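Side-chain contact in cell cycle regulatory protein GcrA (Caulobacter crescentus, PDB 5YIU), which activates transcription in Caulobacter, probably of cell-cycle genes, here represented by its small helical DNA-binding domain, which probably reads DNA through a helix-turn-helix: residues L23-I28 and V35-V40. Residues are numbered along the deposited sequence; the frame is centred on the assembly and turned at random. Where two conformers were deposited one is given.
Sequences LSASQI and VTRNAV
Ala-25 and Val-40 meet in the apolar part of this contact, where the first turns of helix 25-32 and helix 37-47 approach each other. The methyl of Ala-25 points at the opposite helix and lies 4.0 Å (CB to CG1) from Val-40, whose CG1 also reaches CG2 of Ile-28 at the same separation. Val-40 sends this branch between the two residues because CG1 stands anti to the backbone N (chi1 166°). The small Ala-25 probably lets the backbones come close, with the CA atoms of Ser-26 and Arg-37 4.8 Å apart, and its CB also rests 3.9 Å from CG of Arg-37.

Toward solvent the contact becomes polar. Arg-37 runs extended from CG to NE past Ser-26; in one of two conformers of the serine, OG comes edge-on to the guanidinium, a placement to be read with caution. A water bridges the helices here, accepting from the backbone N of Ser-26 at 2.9 Å and from NE of Arg-37 at 2.7 Å; it thus occupies a first-turn N-H of helix 25-32 and probably helps hold the arginine along this course.

Each helix start is capped within its own segment. Ser-24 and Gln-27 form a capping box: OG of Ser-24 accepts from N of Gln-27, and OE1 of Gln-27 accepts a nearly straight bond (172°) from N of Ser-24. At the other N-cap, OG1 of Thr-36 accepts from N of Ala-39.

The arrangement is consistent with a helix-turn-helix, in which helix 37-47 would be the recognition helix, although no DNA is present. On the side facing helix 9-21, Ile-28 continues the core onto Leu-18 and Trp-19, while Val-40 also packs on Ala-29, joining all three helices.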
loop_
_atom_site.group_PDB
_atom_site.type_symbol
_atom_site.label_atom_id
_atom_site.label_comp_id
_atom_site.label_asym_id
_atom_site.label_seq_id
_atom_site.Cartn_x
_atom_site.Cartn_y
_atom_site.Cartn_z
ATOM N N LEU A 23 8.017 -2.129 -7.527
ATOM C CA LEU A 23 8.137 -0.827 -6.866
ATOM C C LEU A 23 8.381 -0.981 -5.368
ATOM O O LEU A 23 7.914 -1.929 -4.741
ATOM C CB LEU A 23 6.905 0.043 -7.107
ATOM C CG LEU A 23 6.752 0.724 -8.471
ATOM C CD1 LEU A 23 6.471 -0.272 -9.567
ATOM C CD2 LEU A 23 5.643 1.756 -8.409
ATOM N N SER A 24 9.134 -0.046 -4.805
ATOM C CA SER A 24 9.423 -0.037 -3.382
ATOM C C SER A 24 8.190 0.346 -2.579
ATOM O O SER A 24 7.242 0.939 -3.103
ATOM C CB SER A 24 10.544 0.959 -3.085
ATOM O OG SER A 24 10.079 2.289 -3.258
ATOM N N ALA A 25 8.219 0.014 -1.296
ATOM C CA ALA A 25 7.140 0.427 -0.414
ATOM C C ALA A 25 7.009 1.951 -0.367
ATOM O O ALA A 25 5.908 2.482 -0.243
ATOM C CB ALA A 25 7.351 -0.134 0.971
ATOM N N SER A 26 8.143 2.644 -0.459
ATOM C CA SER A 26 8.160 4.105 -0.501
ATOM C C SER A 26 7.416 4.633 -1.714
ATOM O O SER A 26 6.581 5.525 -1.600
ATOM C CB SER A 26 9.596 4.626 -0.531
ATOM O OG SER A 26 10.100 4.766 0.780
ATOM N N GLN A 27 7.734 4.077 -2.879
ATOM C CA GLN A 27 7.108 4.525 -4.119
ATOM C C GLN A 27 5.623 4.243 -4.091
ATOM O O GLN A 27 4.817 5.068 -4.507
ATOM C CB GLN A 27 7.723 3.797 -5.313
ATOM C CG GLN A 27 9.122 4.232 -5.692
ATOM C CD GLN A 27 9.708 3.392 -6.826
ATOM O OE1 GLN A 27 10.016 2.204 -6.651
ATOM N NE2 GLN A 27 9.858 4.005 -7.997
ATOM N N ILE A 28 5.260 3.063 -3.604
ATOM C CA ILE A 28 3.851 2.694 -3.532
ATOM C C ILE A 28 3.079 3.607 -2.581
ATOM O O ILE A 28 1.976 4.043 -2.895
ATOM C CB ILE A 28 3.694 1.217 -3.121
ATOM C CG1 ILE A 28 4.256 0.312 -4.227
ATOM C CG2 ILE A 28 2.239 0.890 -2.819
ATOM C CD1 ILE A 28 4.318 -1.137 -3.863
ATOM N N VAL A 35 -0.671 7.470 3.145
ATOM C CA VAL A 35 -0.253 6.270 3.861
ATOM C C VAL A 35 1.273 6.242 3.853
ATOM O O VAL A 35 1.901 6.766 2.930
ATOM C CB VAL A 35 -0.860 4.988 3.200
ATOM C CG1 VAL A 35 -0.337 4.799 1.776
ATOM C CG2 VAL A 35 -0.603 3.742 4.032
ATOM N N THR A 36 1.876 5.674 4.894
ATOM C CA THR A 36 3.331 5.644 4.984
ATOM C C THR A 36 3.942 4.380 4.410
ATOM O O THR A 36 3.270 3.374 4.185
ATOM C CB THR A 36 3.810 5.714 6.437
ATOM O OG1 THR A 36 3.327 4.566 7.139
ATOM C CG2 THR A 36 3.331 6.992 7.115
ATOM N N ARG A 37 5.248 4.451 4.196
ATOM C CA ARG A 37 6.042 3.323 3.755
ATOM C C ARG A 37 5.833 2.095 4.648
ATOM O O ARG A 37 5.558 0.992 4.162
ATOM C CB ARG A 37 7.507 3.739 3.762
ATOM C CG ARG A 37 8.448 2.634 3.442
ATOM C CD ARG A 37 9.885 3.095 3.502
ATOM N NE ARG A 37 10.737 2.018 3.024
ATOM C CZ ARG A 37 11.160 1.016 3.782
ATOM N NH1 ARG A 37 10.838 0.972 5.057
ATOM N NH2 ARG A 37 11.916 0.063 3.263
ATOM N N ASN A 38 5.938 2.283 5.957
ATOM C CA ASN A 38 5.800 1.156 6.864
ATOM C C ASN A 38 4.400 0.561 6.864
ATOM O O ASN A 38 4.241 -0.648 7.033
ATOM C CB ASN A 38 6.205 1.554 8.284
ATOM C CG ASN A 38 7.708 1.702 8.441
ATOM O OD1 ASN A 38 8.473 1.448 7.509
ATOM N ND2 ASN A 38 8.135 2.120 9.627
ATOM N N ALA A 39 3.382 1.399 6.660
ATOM C CA ALA A 39 2.023 0.880 6.616
ATOM C C ALA A 39 1.812 0.047 5.344
ATOM O O ALA A 39 1.122 -0.980 5.370
ATOM C CB ALA A 39 1.006 2.007 6.721
ATOM N N VAL A 40 2.431 0.466 4.240
ATOM C CA VAL A 40 2.412 -0.334 3.020
ATOM C C VAL A 40 3.070 -1.698 3.261
ATOM O O VAL A 40 2.537 -2.735 2.874
ATOM C CB VAL A 40 3.086 0.419 1.851
ATOM C CG1 VAL A 40 3.383 -0.521 0.698
ATOM C CG2 VAL A 40 2.212 1.587 1.395
HETATM O O HOH W 1 10.628 1.438 0.383
#